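Local coordinates for beta-hexosaminidase Amuc_2018 (Akkermansia muciniphila, PDB 6JEB), which hydrolyses terminal non-reducing N-acetylglucosamine and N-acetylgalactosamine residues from beta-linked glycans, including N-glycans and chitobiose, at residues 9-23 with 72-86. Numbering follows the deposited sequence.
Sequences EPSRTELRQETAKTL and LAGQPEGIPCGVITD
Ser11 N donates to Asp86 OD1 at 2.9 Å, reaching that oxygen from above the carboxylate plane; in one of its two conformers Ser11 OG also donates to Thr85 O. The same Asp86 OD1 also accepts from Trp426, tying this end of the sheet to the catalytic domain. From here an antiparallel ladder, interrupted by a beta bulge, joins strands 12-16 and 19-20 to strand 79-86 in the small N-terminal domain of this family 20 hydrolase, well away from the active site. Glu14 and Val83 form a hydrogen-bonded pair, the Glu14 N to Val83 O bond being almost straight at 177°. Beyond Leu15 the register slips by two residues as the chain bends sharply through Gln17 and Glu18, and Cys81 spans the bulge, its O taking Arg16 N and its N giving to Glu18 O. Pairing then resumes between Ala20 and Ile79, with Ala20 N 2.8 Å from Ile79 O. On the face carrying Val83 and Thr85, Arg12 NH2 makes a salt bridge with Glu14 OE1 (3.0 Å), and a water bonded to Thr85 OG1 is held weakly by Arg12 NE and Val83 O. Packing closes both ends: Pro10 CB abuts Ile84 CG2 at 3.5 Å, while Leu23 meets Ile79 tip to tip and lies alongside Leu72 of helix 55-73, pointing the opposite way. With CG opposite its carbonyl carbon (chi1 -66°) and the rest of its chain stretched out, Arg16 reaches back across strand 79-86, and Val83 CG2 sits 3.4 Å above the centre of its guanidinium plane.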
# COMPACT_ATOMS: atom_id res chain seq x y z
N GLU A 9 -13.76 -11.52 7.33
CA GLU A 9 -14.85 -12.00 8.16
C GLU A 9 -15.71 -10.83 8.62
O GLU A 9 -15.17 -9.86 9.17
CB GLU A 9 -14.30 -12.74 9.38
CG GLU A 9 -15.38 -13.40 10.24
CD GLU A 9 -16.13 -14.52 9.52
OE1 GLU A 9 -15.60 -15.04 8.51
OE2 GLU A 9 -17.25 -14.87 9.95
N PRO A 10 -17.03 -10.87 8.43
CA PRO A 10 -17.88 -9.78 8.91
C PRO A 10 -17.87 -9.67 10.43
O PRO A 10 -17.65 -10.65 11.16
CB PRO A 10 -19.27 -10.17 8.40
CG PRO A 10 -19.00 -11.03 7.19
CD PRO A 10 -17.77 -11.82 7.57
N SER A 11 -18.14 -8.46 10.90
CA SER A 11 -18.13 -8.24 12.35
C SER A 11 -19.24 -9.01 13.06
O SER A 11 -19.06 -9.39 14.21
CB SER A 11 -18.18 -6.75 12.67
OG SER A 11 -19.26 -6.11 12.00
N ARG A 12 -20.38 -9.24 12.40
CA ARG A 12 -21.44 -10.06 12.96
C ARG A 12 -22.14 -10.82 11.84
O ARG A 12 -22.57 -10.22 10.85
CB ARG A 12 -22.49 -9.24 13.74
CG ARG A 12 -23.65 -10.07 14.31
CD ARG A 12 -24.75 -9.22 14.98
NE ARG A 12 -26.01 -9.97 15.15
CZ ARG A 12 -26.49 -10.45 16.29
NH1 ARG A 12 -25.84 -10.25 17.44
NH2 ARG A 12 -27.63 -11.14 16.29
N THR A 13 -22.23 -12.15 11.99
CA THR A 13 -23.03 -12.99 11.11
C THR A 13 -23.98 -13.78 11.99
O THR A 13 -23.54 -14.52 12.87
CB THR A 13 -22.15 -13.96 10.32
OG1 THR A 13 -21.16 -13.23 9.59
CG2 THR A 13 -23.00 -14.77 9.34
N GLU A 14 -25.28 -13.61 11.75
CA GLU A 14 -26.33 -14.37 12.44
C GLU A 14 -26.98 -15.27 11.40
O GLU A 14 -27.78 -14.82 10.58
CB GLU A 14 -27.36 -13.42 13.06
CG GLU A 14 -28.54 -14.16 13.73
CD GLU A 14 -29.65 -13.25 14.26
OE1 GLU A 14 -29.54 -12.01 14.21
OE2 GLU A 14 -30.67 -13.80 14.75
N LEU A 15 -26.63 -16.55 11.42
CA LEU A 15 -27.16 -17.49 10.44
C LEU A 15 -28.54 -17.98 10.85
O LEU A 15 -28.86 -18.10 12.04
CB LEU A 15 -26.22 -18.69 10.30
CG LEU A 15 -24.84 -18.35 9.72
CD1 LEU A 15 -23.94 -19.58 9.73
CD2 LEU A 15 -24.98 -17.80 8.31
N ARG A 16 -29.37 -18.26 9.85
CA ARG A 16 -30.73 -18.73 10.03
C ARG A 16 -30.89 -20.10 9.38
O ARG A 16 -30.03 -20.55 8.61
CB ARG A 16 -31.74 -17.71 9.47
CG ARG A 16 -31.73 -16.40 10.25
CD ARG A 16 -32.53 -15.28 9.60
NE ARG A 16 -32.74 -14.18 10.54
CZ ARG A 16 -33.22 -12.98 10.21
NH1 ARG A 16 -33.53 -12.71 8.94
NH2 ARG A 16 -33.39 -12.05 11.14
N GLN A 17 -32.00 -20.77 9.69
CA GLN A 17 -32.18 -22.16 9.27
C GLN A 17 -32.58 -22.31 7.81
O GLN A 17 -32.34 -23.37 7.23
CB GLN A 17 -33.22 -22.86 10.16
CG GLN A 17 -34.66 -22.43 9.92
CD GLN A 17 -35.68 -23.36 10.57
OE1 GLN A 17 -35.64 -24.58 10.39
NE2 GLN A 17 -36.61 -22.78 11.32
N GLU A 18 -33.19 -21.29 7.21
CA GLU A 18 -33.64 -21.40 5.83
C GLU A 18 -32.45 -21.38 4.88
O GLU A 18 -31.33 -21.00 5.23
CB GLU A 18 -34.59 -20.26 5.48
CG GLU A 18 -35.87 -20.21 6.29
CD GLU A 18 -35.69 -19.52 7.63
OE1 GLU A 18 -34.72 -18.74 7.80
OE2 GLU A 18 -36.53 -19.75 8.53
N THR A 19 -32.71 -21.81 3.64
CA THR A 19 -31.72 -21.86 2.58
C THR A 19 -32.12 -20.89 1.48
O THR A 19 -33.31 -20.74 1.18
CB THR A 19 -31.64 -23.28 2.01
OG1 THR A 19 -31.26 -24.19 3.05
CG2 THR A 19 -30.62 -23.36 0.89
N ALA A 20 -31.13 -20.23 0.88
CA ALA A 20 -31.35 -19.32 -0.24
C ALA A 20 -30.68 -19.88 -1.49
O ALA A 20 -29.51 -20.25 -1.46
CB ALA A 20 -30.77 -17.93 0.07
N LYS A 21 -31.44 -19.93 -2.58
CA LYS A 21 -30.90 -20.31 -3.88
C LYS A 21 -30.89 -19.15 -4.86
O LYS A 21 -30.60 -19.33 -6.05
CB LYS A 21 -31.66 -21.51 -4.46
CG LYS A 21 -31.36 -22.80 -3.73
CD LYS A 21 -32.15 -23.97 -4.27
CE LYS A 21 -31.85 -25.22 -3.47
NZ LYS A 21 -32.62 -26.40 -3.95
N THR A 22 -31.20 -17.95 -4.38
CA THR A 22 -31.10 -16.74 -5.17
C THR A 22 -30.53 -15.65 -4.27
O THR A 22 -30.75 -15.64 -3.06
CB THR A 22 -32.46 -16.30 -5.74
OG1 THR A 22 -32.29 -15.08 -6.47
CG2 THR A 22 -33.48 -16.09 -4.63
N LEU A 23 -29.78 -14.74 -4.89
CA LEU A 23 -29.24 -13.57 -4.22
C LEU A 23 -29.66 -12.29 -4.93
O LEU A 23 -28.98 -11.27 -4.82
CB LEU A 23 -27.72 -13.68 -4.07
CG LEU A 23 -27.27 -14.61 -2.95
CD1 LEU A 23 -25.82 -15.05 -3.13
CD2 LEU A 23 -27.48 -13.95 -1.58
N LEU A 72 -22.56 -19.02 -3.93
CA LEU A 72 -23.79 -19.66 -4.40
C LEU A 72 -23.58 -20.32 -5.76
O LEU A 72 -24.14 -21.39 -6.03
CB LEU A 72 -24.92 -18.64 -4.45
CG LEU A 72 -26.26 -19.11 -5.03
CD1 LEU A 72 -26.83 -20.28 -4.23
CD2 LEU A 72 -27.25 -17.95 -5.08
N ALA A 73 -22.76 -19.71 -6.62
CA ALA A 73 -22.52 -20.27 -7.95
C ALA A 73 -21.90 -21.66 -7.86
O ALA A 73 -22.12 -22.49 -8.75
CB ALA A 73 -21.63 -19.34 -8.76
N GLY A 74 -21.13 -21.93 -6.81
CA GLY A 74 -20.55 -23.24 -6.58
C GLY A 74 -21.30 -24.12 -5.61
O GLY A 74 -20.82 -25.22 -5.30
N GLN A 75 -22.46 -23.69 -5.13
CA GLN A 75 -23.25 -24.41 -4.13
C GLN A 75 -24.68 -24.50 -4.62
O GLN A 75 -25.55 -23.75 -4.17
CB GLN A 75 -23.19 -23.71 -2.77
CG GLN A 75 -22.31 -24.39 -1.75
CD GLN A 75 -22.20 -23.61 -0.45
OE1 GLN A 75 -21.12 -23.15 -0.10
NE2 GLN A 75 -23.31 -23.47 0.26
N PRO A 76 -24.97 -25.42 -5.55
CA PRO A 76 -26.34 -25.52 -6.08
C PRO A 76 -27.38 -25.86 -5.03
O PRO A 76 -28.56 -25.56 -5.23
CB PRO A 76 -26.23 -26.62 -7.15
CG PRO A 76 -25.02 -27.41 -6.76
CD PRO A 76 -24.07 -26.44 -6.12
N GLU A 77 -26.98 -26.47 -3.91
CA GLU A 77 -27.92 -26.72 -2.82
C GLU A 77 -28.34 -25.45 -2.11
O GLU A 77 -29.25 -25.51 -1.26
CB GLU A 77 -27.30 -27.70 -1.82
CG GLU A 77 -26.19 -27.11 -0.95
CD GLU A 77 -24.81 -27.22 -1.57
OE1 GLU A 77 -24.71 -27.41 -2.81
OE2 GLU A 77 -23.82 -27.13 -0.82
N GLY A 78 -27.73 -24.31 -2.42
CA GLY A 78 -28.06 -23.05 -1.79
C GLY A 78 -27.11 -22.72 -0.64
O GLY A 78 -26.30 -23.54 -0.20
N ILE A 79 -27.24 -21.50 -0.16
CA ILE A 79 -26.43 -21.01 0.96
C ILE A 79 -27.37 -20.71 2.11
O ILE A 79 -28.59 -20.54 1.92
CB ILE A 79 -25.59 -19.77 0.56
CG1 ILE A 79 -26.50 -18.57 0.27
CG2 ILE A 79 -24.66 -20.10 -0.61
CD1 ILE A 79 -25.75 -17.27 0.10
N PRO A 80 -26.85 -20.63 3.34
CA PRO A 80 -27.72 -20.31 4.47
C PRO A 80 -28.29 -18.90 4.35
O PRO A 80 -27.66 -17.99 3.80
CB PRO A 80 -26.79 -20.39 5.69
CG PRO A 80 -25.58 -21.08 5.23
CD PRO A 80 -25.47 -20.90 3.76
N CYS A 81 -29.50 -18.74 4.87
CA CYS A 81 -30.03 -17.41 5.11
C CYS A 81 -29.40 -16.85 6.38
O CYS A 81 -28.80 -17.57 7.17
CB CYS A 81 -31.55 -17.48 5.24
SG CYS A 81 -32.36 -17.86 3.67
N GLY A 82 -29.53 -15.54 6.56
CA GLY A 82 -28.92 -14.92 7.72
C GLY A 82 -28.86 -13.42 7.58
O GLY A 82 -29.35 -12.83 6.61
N VAL A 83 -28.27 -12.80 8.60
CA VAL A 83 -28.07 -11.35 8.65
C VAL A 83 -26.60 -11.08 8.91
O VAL A 83 -26.02 -11.61 9.87
CB VAL A 83 -28.93 -10.70 9.75
CG1 VAL A 83 -28.77 -9.18 9.72
CG2 VAL A 83 -30.38 -11.08 9.60
N ILE A 84 -26.00 -10.25 8.07
CA ILE A 84 -24.61 -9.83 8.19
C ILE A 84 -24.63 -8.35 8.54
O ILE A 84 -25.20 -7.54 7.80
CB ILE A 84 -23.85 -10.05 6.88
CG1 ILE A 84 -23.84 -11.54 6.49
CG2 ILE A 84 -22.44 -9.49 6.98
CD1 ILE A 84 -23.57 -11.78 5.01
N THR A 85 -24.03 -7.98 9.67
CA THR A 85 -23.91 -6.58 10.06
C THR A 85 -22.43 -6.29 10.19
O THR A 85 -21.74 -6.97 10.96
CB THR A 85 -24.62 -6.32 11.39
OG1 THR A 85 -25.95 -6.86 11.33
CG2 THR A 85 -24.70 -4.82 11.68
N ASP A 86 -21.93 -5.32 9.44
CA ASP A 86 -20.50 -5.28 9.18
C ASP A 86 -20.00 -3.85 9.09
O ASP A 86 -20.66 -2.98 8.52
CB ASP A 86 -20.23 -6.01 7.87
CG ASP A 86 -18.83 -6.58 7.77
OD1 ASP A 86 -18.07 -6.55 8.77
OD2 ASP A 86 -18.50 -7.06 6.66
O HOH W 1 -25.89 -9.53 11.83